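Local coordinates for protein alpha-toxin (PDB 2VK9) that belongs to the large clostridial toxins, its catalytic part being a GT-A type domain that follows a bundle of helices at the N-terminus, at residues A[51-56]-A[74-79]; A[97-102]-A[126-131]; A[258-263]-A[457-462]. One frame throughout, in Å; residues are numbered along the deposited sequence.

Interaction 1 of 3, residues A[51-56]-A[74-79]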
loop_
_atom_site.group_PDB
_atom_site.type_symbol
_atom_site.label_atom_id
_atom_site.label_comp_id
_atom_site.label_asym_id
_atom_site.label_seq_id
_atom_site.Cartn_x
_atom_site.Cartn_y
_atom_site.Cartn_z
ATOM N N LYS A 51 7.372 25.182 -12.875
ATOM C CA LYS A 51 8.078 26.458 -12.724
ATOM C C LYS A 51 7.114 27.567 -12.340
ATOM O O LYS A 51 7.401 28.368 -11.452
ATOM C CB LYS A 51 8.831 26.847 -14.003
ATOM C CG LYS A 51 10.341 26.533 -13.987
ATOM C CD LYS A 51 10.655 25.091 -14.472
ATOM C CE LYS A 51 12.132 24.699 -14.292
ATOM N NZ LYS A 51 13.033 25.367 -15.278
ATOM N N LEU A 52 5.970 27.602 -13.010
ATOM C CA LEU A 52 4.944 28.591 -12.737
ATOM C C LEU A 52 4.468 28.504 -11.305
ATOM O O LEU A 52 4.229 29.527 -10.664
ATOM C CB LEU A 52 3.765 28.417 -13.692
ATOM C CG LEU A 52 3.964 29.024 -15.083
ATOM C CD1 LEU A 52 3.121 28.294 -16.091
ATOM C CD2 LEU A 52 3.643 30.509 -15.092
ATOM N N ASN A 53 4.338 27.287 -10.794
ATOM C CA ASN A 53 3.888 27.092 -9.426
ATOM C C ASN A 53 4.917 27.564 -8.413
ATOM O O ASN A 53 4.574 28.089 -7.352
ATOM C CB ASN A 53 3.540 25.630 -9.185
ATOM C CG ASN A 53 3.020 25.384 -7.797
ATOM O OD1 ASN A 53 1.885 25.721 -7.472
ATOM N ND2 ASN A 53 3.850 24.792 -6.960
ATOM N N GLU A 54 6.183 27.374 -8.753
ATOM C CA GLU A 54 7.277 27.783 -7.889
ATOM C C GLU A 54 7.396 29.302 -7.853
ATOM O O GLU A 54 7.617 29.890 -6.792
ATOM C CB GLU A 54 8.581 27.166 -8.378
ATOM C CG GLU A 54 9.656 27.064 -7.323
ATOM C CD GLU A 54 10.913 26.429 -7.862
ATOM O OE1 GLU A 54 10.873 25.228 -8.211
ATOM O OE2 GLU A 54 11.944 27.134 -7.943
ATOM N N LEU A 55 7.241 29.929 -9.015
ATOM C CA LEU A 55 7.272 31.387 -9.106
ATOM C C LEU A 55 6.162 32.039 -8.271
ATOM O O LEU A 55 6.405 33.028 -7.582
ATOM C CB LEU A 55 7.251 31.856 -10.567
ATOM C CG LEU A 55 8.430 31.437 -11.465
ATOM C CD1 LEU A 55 8.219 31.927 -12.869
ATOM C CD2 LEU A 55 9.790 31.902 -10.957
ATOM N N VAL A 56 4.964 31.467 -8.310
ATOM C CA VAL A 56 3.876 31.919 -7.456
ATOM C C VAL A 56 4.263 31.799 -5.977
ATOM O O VAL A 56 4.080 32.751 -5.206
ATOM C CB VAL A 56 2.575 31.149 -7.748
ATOM C CG1 VAL A 56 1.522 31.413 -6.672
ATOM C CG2 VAL A 56 2.042 31.533 -9.118
ATOM N N ASN A 74 -5.811 31.902 -7.142
ATOM C CA ASN A 74 -6.779 31.507 -8.167
ATOM C C ASN A 74 -6.076 31.132 -9.464
ATOM O O ASN A 74 -6.467 30.182 -10.136
ATOM C CB ASN A 74 -7.791 32.618 -8.449
ATOM C CG ASN A 74 -8.761 32.847 -7.300
ATOM O OD1 ASN A 74 -8.905 32.014 -6.402
ATOM N ND2 ASN A 74 -9.439 33.987 -7.330
ATOM N N PHE A 75 -5.040 31.886 -9.813
ATOM C CA PHE A 75 -4.248 31.583 -10.986
ATOM C C PHE A 75 -3.594 30.219 -10.838
ATOM O O PHE A 75 -3.588 29.426 -11.782
ATOM C CB PHE A 75 -3.182 32.653 -11.218
ATOM C CG PHE A 75 -2.089 32.227 -12.161
ATOM C CD1 PHE A 75 -2.344 32.066 -13.522
ATOM C CD2 PHE A 75 -0.800 31.987 -11.688
ATOM C CE1 PHE A 75 -1.338 31.666 -14.392
ATOM C CE2 PHE A 75 0.224 31.594 -12.561
ATOM C CZ PHE A 75 -0.049 31.430 -13.910
ATOM N N ARG A 76 -3.046 29.949 -9.655
ATOM C CA ARG A 76 -2.386 28.675 -9.383
ATOM C C ARG A 76 -3.361 27.512 -9.568
ATOM O O ARG A 76 -3.005 26.491 -10.150
ATOM C CB ARG A 76 -1.764 28.661 -7.985
ATOM C CG ARG A 76 -1.238 27.306 -7.565
ATOM C CD ARG A 76 -0.921 27.281 -6.096
ATOM N NE ARG A 76 0.473 27.624 -5.855
ATOM C CZ ARG A 76 0.900 28.296 -4.794
ATOM N NH1 ARG A 76 0.043 28.723 -3.874
ATOM N NH2 ARG A 76 2.188 28.557 -4.661
ATOM N N ASP A 77 -4.595 27.683 -9.102
ATOM C CA ASP A 77 -5.624 26.666 -9.280
ATOM C C ASP A 77 -5.806 26.245 -10.729
ATOM O O ASP A 77 -6.183 25.109 -10.995
ATOM C CB ASP A 77 -6.962 27.143 -8.716
ATOM C CG ASP A 77 -7.001 27.122 -7.192
ATOM O OD1 ASP A 77 -6.036 26.633 -6.553
ATOM O OD2 ASP A 77 -8.013 27.601 -6.631
ATOM N N SER A 78 -5.541 27.154 -11.662
ATOM C CA SER A 78 -5.728 26.848 -13.081
ATOM C C SER A 78 -4.576 26.021 -13.638
ATOM O O SER A 78 -4.720 25.372 -14.674
ATOM C CB SER A 78 -5.955 28.117 -13.917
ATOM O OG SER A 78 -4.831 28.984 -13.894
ATOM N N LEU A 79 -3.437 26.052 -12.947
ATOM C CA LEU A 79 -2.333 25.149 -13.243
ATOM C C LEU A 79 -2.753 23.695 -12.999
ATOM O O LEU A 79 -2.344 22.794 -13.726
ATOM C CB LEU A 79 -1.117 25.494 -12.387
ATOM C CG LEU A 79 -0.592 26.927 -12.385
ATOM C CD1 LEU A 79 0.529 27.057 -11.360
ATOM C CD2 LEU A 79 -0.117 27.362 -13.762
#

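Interaction 2 of 3, residues A[97-102]-A[126-131]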
loop_
_atom_site.group_PDB
_atom_site.type_symbol
_atom_site.label_atom_id
_atom_site.label_comp_id
_atom_site.label_asym_id
_atom_site.label_seq_id
_atom_site.Cartn_x
_atom_site.Cartn_y
_atom_site.Cartn_z
ATOM N N SER A 97 2.129 -1.483 -19.918
ATOM C CA SER A 97 2.758 -2.746 -20.307
ATOM C C SER A 97 1.857 -3.913 -19.925
ATOM O O SER A 97 1.171 -3.863 -18.903
ATOM C CB SER A 97 4.122 -2.916 -19.636
ATOM O OG SER A 97 5.002 -1.866 -19.984
ATOM N N LYS A 98 1.852 -4.960 -20.744
ATOM C CA LYS A 98 1.012 -6.118 -20.470
ATOM C C LYS A 98 1.711 -7.130 -19.576
ATOM O O LYS A 98 1.991 -8.268 -19.951
ATOM C CB LYS A 98 0.460 -6.709 -21.755
ATOM C CG LYS A 98 -0.609 -5.795 -22.302
ATOM C CD LYS A 98 -1.339 -6.368 -23.446
ATOM C CE LYS A 98 -2.354 -5.378 -23.929
ATOM N NZ LYS A 98 -3.312 -6.060 -24.847
ATOM N N ASN A 99 1.996 -6.649 -18.373
ATOM C CA ASN A 99 2.502 -7.448 -17.297
ATOM C C ASN A 99 1.495 -7.408 -16.184
ATOM O O ASN A 99 0.996 -6.343 -15.840
ATOM C CB ASN A 99 3.817 -6.869 -16.816
ATOM C CG ASN A 99 4.889 -6.949 -17.865
ATOM O OD1 ASN A 99 5.042 -7.975 -18.538
ATOM N ND2 ASN A 99 5.645 -5.869 -18.018
ATOM N N LEU A 100 1.179 -8.574 -15.636
ATOM C CA LEU A 100 0.353 -8.644 -14.447
ATOM C C LEU A 100 1.154 -9.348 -13.375
ATOM O O LEU A 100 1.616 -10.465 -13.581
ATOM C CB LEU A 100 -0.941 -9.395 -14.750
ATOM C CG LEU A 100 -1.912 -9.711 -13.611
ATOM C CD1 LEU A 100 -2.413 -8.442 -12.959
ATOM C CD2 LEU A 100 -3.070 -10.527 -14.141
ATOM N N SER A 101 1.343 -8.695 -12.237
ATOM C CA SER A 101 2.209 -9.260 -11.214
ATOM C C SER A 101 1.494 -9.474 -9.907
ATOM O O SER A 101 0.678 -8.658 -9.504
ATOM C CB SER A 101 3.421 -8.372 -10.987
ATOM O OG SER A 101 4.225 -8.318 -12.154
ATOM N N PHE A 102 1.804 -10.586 -9.252
ATOM C CA PHE A 102 1.316 -10.869 -7.911
ATOM C C PHE A 102 2.527 -11.180 -7.061
ATOM O O PHE A 102 3.570 -11.564 -7.581
ATOM C CB PHE A 102 0.377 -12.071 -7.920
ATOM C CG PHE A 102 -0.826 -11.898 -8.791
ATOM C CD1 PHE A 102 -0.788 -12.257 -10.124
ATOM C CD2 PHE A 102 -2.005 -11.382 -8.275
ATOM C CE1 PHE A 102 -1.907 -12.098 -10.935
ATOM C CE2 PHE A 102 -3.126 -11.219 -9.074
ATOM C CZ PHE A 102 -3.077 -11.578 -10.409
ATOM N N ASP A 126 -3.498 -12.429 -22.900
ATOM C CA ASP A 126 -2.652 -11.453 -23.585
ATOM C C ASP A 126 -1.667 -10.743 -22.642
ATOM O O ASP A 126 -0.990 -9.798 -23.046
ATOM C CB ASP A 126 -3.527 -10.426 -24.312
ATOM C CG ASP A 126 -4.516 -9.713 -23.380
ATOM O OD1 ASP A 126 -4.864 -10.272 -22.314
ATOM O OD2 ASP A 126 -4.955 -8.587 -23.723
ATOM N N TYR A 127 -1.591 -11.201 -21.393
ATOM C CA TYR A 127 -0.652 -10.668 -20.407
ATOM C C TYR A 127 0.445 -11.677 -20.067
ATOM O O TYR A 127 0.222 -12.889 -20.116
ATOM C CB TYR A 127 -1.405 -10.276 -19.133
ATOM C CG TYR A 127 -2.044 -8.906 -19.199
ATOM C CD1 TYR A 127 -3.191 -8.680 -19.967
ATOM C CD2 TYR A 127 -1.501 -7.831 -18.496
ATOM C CE1 TYR A 127 -3.778 -7.414 -20.035
ATOM C CE2 TYR A 127 -2.078 -6.559 -18.562
ATOM C CZ TYR A 127 -3.212 -6.361 -19.334
ATOM O OH TYR A 127 -3.777 -5.116 -19.400
ATOM N N ASN A 128 1.638 -11.183 -19.756
ATOM C CA ASN A 128 2.631 -11.993 -19.087
ATOM C C ASN A 128 2.318 -11.878 -17.609
ATOM O O ASN A 128 2.417 -10.788 -17.015
ATOM C CB ASN A 128 4.054 -11.520 -19.382
ATOM C CG ASN A 128 4.464 -11.755 -20.827
ATOM O OD1 ASN A 128 3.910 -12.606 -21.505
ATOM N ND2 ASN A 128 5.441 -10.995 -21.300
ATOM N N ILE A 129 1.897 -13.002 -17.031
ATOM C CA ILE A 129 1.471 -13.049 -15.650
ATOM C C ILE A 129 2.557 -13.693 -14.814
ATOM O O ILE A 129 3.055 -14.769 -15.148
ATOM C CB ILE A 129 0.136 -13.785 -15.502
ATOM C CG1 ILE A 129 -0.942 -13.055 -16.302
ATOM C CG2 ILE A 129 -0.273 -13.829 -14.048
ATOM C CD1 ILE A 129 -2.264 -13.763 -16.374
ATOM N N ARG A 130 2.949 -13.024 -13.738
ATOM C CA ARG A 130 3.985 -13.556 -12.871
ATOM C C ARG A 130 3.545 -13.483 -11.435
ATOM O O ARG A 130 2.788 -12.601 -11.043
ATOM C CB ARG A 130 5.288 -12.780 -13.023
ATOM C CG ARG A 130 6.067 -12.989 -14.307
ATOM C CD ARG A 130 7.195 -11.967 -14.337
ATOM N NE ARG A 130 7.820 -11.792 -15.644
ATOM C CZ ARG A 130 7.361 -11.002 -16.615
ATOM N NH1 ARG A 130 6.248 -10.294 -16.459
ATOM N NH2 ARG A 130 8.022 -10.921 -17.756
ATOM N N LEU A 131 4.035 -14.435 -10.655
ATOM C CA LEU A 131 3.800 -14.496 -9.232
ATOM C C LEU A 131 5.168 -14.524 -8.573
ATOM O O LEU A 131 5.973 -15.413 -8.812
ATOM C CB LEU A 131 2.979 -15.739 -8.902
ATOM C CG LEU A 131 2.654 -16.166 -7.468
ATOM C CD1 LEU A 131 2.221 -14.996 -6.629
ATOM C CD2 LEU A 131 1.514 -17.135 -7.569
HETATM O O HOH W 1 4.449 -9.968 -14.600
#

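Interaction 3 of 3, residues A[258-263]-A[457-462]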
loop_
_atom_site.group_PDB
_atom_site.type_symbol
_atom_site.label_atom_id
_atom_site.label_comp_id
_atom_site.label_asym_id
_atom_site.label_seq_id
_atom_site.Cartn_x
_atom_site.Cartn_y
_atom_site.Cartn_z
ATOM N N ILE A 258 13.327 -8.994 8.738
ATOM C CA ILE A 258 14.095 -9.437 9.889
ATOM C C ILE A 258 13.784 -8.653 11.174
ATOM O O ILE A 258 13.393 -9.241 12.191
ATOM C CB ILE A 258 15.612 -9.435 9.554
ATOM C CG1 ILE A 258 15.938 -10.560 8.560
ATOM C CG2 ILE A 258 16.486 -9.546 10.810
ATOM C CD1 ILE A 258 15.454 -11.965 8.972
ATOM N N GLN A 259 13.948 -7.334 11.122
ATOM C CA GLN A 259 13.774 -6.480 12.295
ATOM C C GLN A 259 12.311 -6.358 12.752
ATOM O O GLN A 259 12.043 -6.346 13.952
ATOM C CB GLN A 259 14.404 -5.101 12.042
ATOM C CG GLN A 259 14.145 -4.032 13.108
ATOM C CD GLN A 259 14.760 -2.682 12.734
ATOM O OE1 GLN A 259 15.987 -2.493 12.815
ATOM N NE2 GLN A 259 13.908 -1.736 12.316
ATOM N N THR A 260 11.371 -6.275 11.811
ATOM C CA THR A 260 9.966 -6.096 12.192
ATOM C C THR A 260 9.079 -7.262 11.844
ATOM O O THR A 260 7.929 -7.303 12.273
ATOM C CB THR A 260 9.329 -4.827 11.589
ATOM O OG1 THR A 260 9.113 -5.008 10.182
ATOM C CG2 THR A 260 10.211 -3.627 11.825
ATOM N N ASN A 261 9.599 -8.190 11.049
ATOM C CA ASN A 261 8.853 -9.394 10.677
ATOM C C ASN A 261 7.474 -9.078 10.070
ATOM O O ASN A 261 6.468 -9.771 10.308
ATOM C CB ASN A 261 8.769 -10.348 11.875
ATOM C CG ASN A 261 10.144 -10.637 12.482
ATOM O OD1 ASN A 261 10.320 -10.586 13.697
ATOM N ND2 ASN A 261 11.128 -10.918 11.628
ATOM N N ASN A 262 7.441 -8.021 9.272
ATOM C CA ASN A 262 6.211 -7.592 8.658
ATOM C C ASN A 262 6.192 -7.845 7.151
ATOM O O ASN A 262 6.778 -7.097 6.358
ATOM C CB ASN A 262 5.938 -6.133 9.004
ATOM C CG ASN A 262 4.583 -5.656 8.519
ATOM O OD1 ASN A 262 3.821 -6.386 7.877
ATOM N ND2 ASN A 262 4.284 -4.408 8.816
ATOM N N LEU A 263 5.505 -8.916 6.771
ATOM C CA LEU A 263 5.435 -9.333 5.382
ATOM C C LEU A 263 4.593 -8.392 4.538
ATOM O O LEU A 263 4.914 -8.155 3.380
ATOM C CB LEU A 263 4.936 -10.774 5.276
ATOM C CG LEU A 263 5.860 -11.835 5.889
ATOM C CD1 LEU A 263 5.143 -13.153 6.069
ATOM C CD2 LEU A 263 7.128 -12.031 5.056
ATOM N N ILE A 457 7.621 6.295 16.965
ATOM C CA ILE A 457 7.750 5.612 18.269
ATOM C C ILE A 457 7.101 4.222 18.302
ATOM O O ILE A 457 7.692 3.273 18.820
ATOM C CB ILE A 457 7.236 6.463 19.487
ATOM C CG1 ILE A 457 5.792 6.968 19.266
ATOM C CG2 ILE A 457 8.204 7.610 19.798
ATOM C CD1 ILE A 457 4.897 6.912 20.552
ATOM N N GLY A 458 5.896 4.110 17.743
ATOM C CA GLY A 458 5.164 2.850 17.741
ATOM C C GLY A 458 5.451 1.947 16.552
ATOM O O GLY A 458 4.683 1.026 16.282
ATOM N N TYR A 459 6.553 2.194 15.846
ATOM C CA TYR A 459 6.920 1.389 14.678
ATOM C C TYR A 459 7.227 -0.080 15.021
ATOM O O TYR A 459 6.565 -0.982 14.508
ATOM C CB TYR A 459 8.087 2.047 13.929
ATOM C CG TYR A 459 8.681 1.235 12.795
ATOM C CD1 TYR A 459 7.988 1.049 11.590
ATOM C CD2 TYR A 459 9.952 0.680 12.916
ATOM C CE1 TYR A 459 8.547 0.303 10.540
ATOM C CE2 TYR A 459 10.521 -0.061 11.878
ATOM C CZ TYR A 459 9.815 -0.248 10.697
ATOM O OH TYR A 459 10.397 -0.982 9.687
ATOM N N LEU A 460 8.209 -0.308 15.896
ATOM C CA LEU A 460 8.622 -1.661 16.281
ATOM C C LEU A 460 7.502 -2.504 16.837
ATOM O O LEU A 460 7.541 -3.722 16.731
ATOM C CB LEU A 460 9.738 -1.634 17.315
ATOM C CG LEU A 460 11.182 -1.384 16.896
ATOM C CD1 LEU A 460 12.067 -1.828 18.032
ATOM C CD2 LEU A 460 11.557 -2.122 15.628
ATOM N N SER A 461 6.507 -1.858 17.429
ATOM C CA SER A 461 5.425 -2.569 18.102
ATOM C C SER A 461 4.285 -2.975 17.174
ATOM O O SER A 461 3.415 -3.756 17.571
ATOM C CB SER A 461 4.878 -1.735 19.268
ATOM O OG SER A 461 4.417 -0.465 18.832
ATOM N N SER A 462 4.292 -2.449 15.950
ATOM C CA SER A 462 3.193 -2.663 15.010
ATOM C C SER A 462 3.074 -4.131 14.652
ATOM O O SER A 462 4.058 -4.768 14.278
ATOM C CB SER A 462 3.374 -1.818 13.748
ATOM O OG SER A 462 2.265 -1.968 12.875
#

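Interaction 1 of 3, residues A[51-56]-A[74-79]
The F75 ring is met at its rim by two side chains of 51-56, both near its plane: L52 CD2 approaches F75 CZ at 4.0 Å, and V56 CG2 lies 3.9 Å from F75 CD2. The other flat group, the R76 guanidinium, has V56 CG1 over one face, offset toward the rim and 3.6 Å from R76 NH2. At its edge lie the backbone N53 O, in plane and 3.6 Å from R76 NH2, and N53 OD1, slightly tilted from the plane. The two methyls of V56 thus divide their work, one on an aromatic edge and one on a guanidinium face.

N53 supplies the polar part: OD1 accepts a hydrogen bond of 2.9 Å from R76 NE. The bond is bent, with 143° at the hydrogen; the donor sits above the amide carbonyl plane, and the amide and guanidinium planes are 55° apart. The far end of the guanidinium is claimed by acids of the two helices themselves, NH1 by E73 and NH2 by D57, so R76 is gripped from several directions although it is buried.

L79 closes the other end of the patch. Its CD2 packs on L52 CB at 4.0 Å, while CD1 comes 4.0 Å from N53 CB. L52 and F75 also touch helix 21-35, through A29 and L30.

Helices 42-62 and 69-90 run antiparallel here, their short axes 10.1 Å apart with 161° between their directions. This is an antiparallel helical hairpin, packed against helix 21-35 within the N-terminal helical domain of this toxin family.

Interaction 2 of 3, residues A[97-102]-A[126-131]
L100, F102, I129 and L131 form the apolar centre on one face of two parallel strands. L100 and I129 lie side by side, L100 CD2 3.9 Å from I129 CG1. I129 CG2 meets the F102 ring at its edge, 3.9 Å from CE1, and L131 CD1 packs on F102 CB. Helix 111-123 covers this face, with W120 and Y117 against the F102 ring.

N99 to F102 pair with N128 to L131 in register, through bonds such as R130 N to L100 O, 2.9 Å. On the opposite face R130, extended from CG to NE, lies alongside N99 and points the same way; NH1 makes a weak hydrogen bond to N99 OD1 (3.3 Å) at the guanidinium edge. A water accepts from R130 NH1 and donates to S101 OG and N128 O.

At the strand entry K98 CB sits over one face of the Y127 ring, a CH-pi contact 4.1 Å from the centroid. Extended K98 carries NZ to D126 OD2 (3.2 Å), a salt bridge on the anti side, well out of the carboxylate plane; NZ also bridges to D362, its stronger partner, and Y127 OH bonds to G361 O. Helix 111-123 links the strands: a beta-alpha-beta crossover in the central GT-A sheet.

Interaction 3 of 3, residues A[258-263]-A[457-462]
T260 and Y459 make the closest approach by van der Waals contact. The threonine methyl CG2 lies 3.4 Å from Y459 OH and 3.6 Å from Y459 CE2, touching the phenol end of the ring obliquely, and the two side chains cross at about a right angle. Q259 comes to the same ring at its edge: its NE2 is 3.8 Å from Y459 CE2, near the ring plane, with the amide turned 82° against the ring. L460 adds its CD2 branch, which rests 4.1 Å from Q259 CG and equally far from Q259 NE2, crossing the glutamine nearly perpendicularly. No hydrogen bond spans the two segments themselves.

In the fold, this is where the C-terminal end of helix 247-259 and the turn leading into helix 263-278 meet the long loop between helices 447-453 and 477-488, inside the GT-A domain. Helix 396-422 packs against the same side chains, F420 touching both Q259 and L460 while L412 and I416 pack on Y459.

The polar ends are served from outside the segments: E256 bonds through OE1 to T260 OG1 and through OE2 to Y459 OH, tying the loop tyrosine to the helix, while Q259 OE1 receives Q417 NE2. T260 can reach its partner because OG1 lies between the backbone N and the carbonyl carbon (chi1 72°).

Backbone geometry shapes each partner. Y459 to S462 form a type I turn, closed by S462 N to Y459 O at 3.1 Å, and this turn presents the Y459 and L460 side chains to the helix end. Across from it, the positive phi of N261 (54°) breaks the helical course just after T260.

In the fold
Interactions 2 and 3 both belong to the GT-A domain, their nearest atoms about 11 Å apart, whereas interaction 1 stands in the N-terminal helical part, with centres about 39 Å from interaction 2 and 41 Å from interaction 3. No two contacts hold the same elements, but helix 69-90 leads directly to strand 99-103, and helix 263-278, which starts in interaction 3, lies against the sheet face of S101 and R130 in interaction 2. Interactions 1 and 3 are buried; interaction 2 is only partly so, with a polar border. Interaction 2 rests on backbone pairing, interaction 1 on side chains between helices, interaction 3 on loop packing with polar partners beyond it.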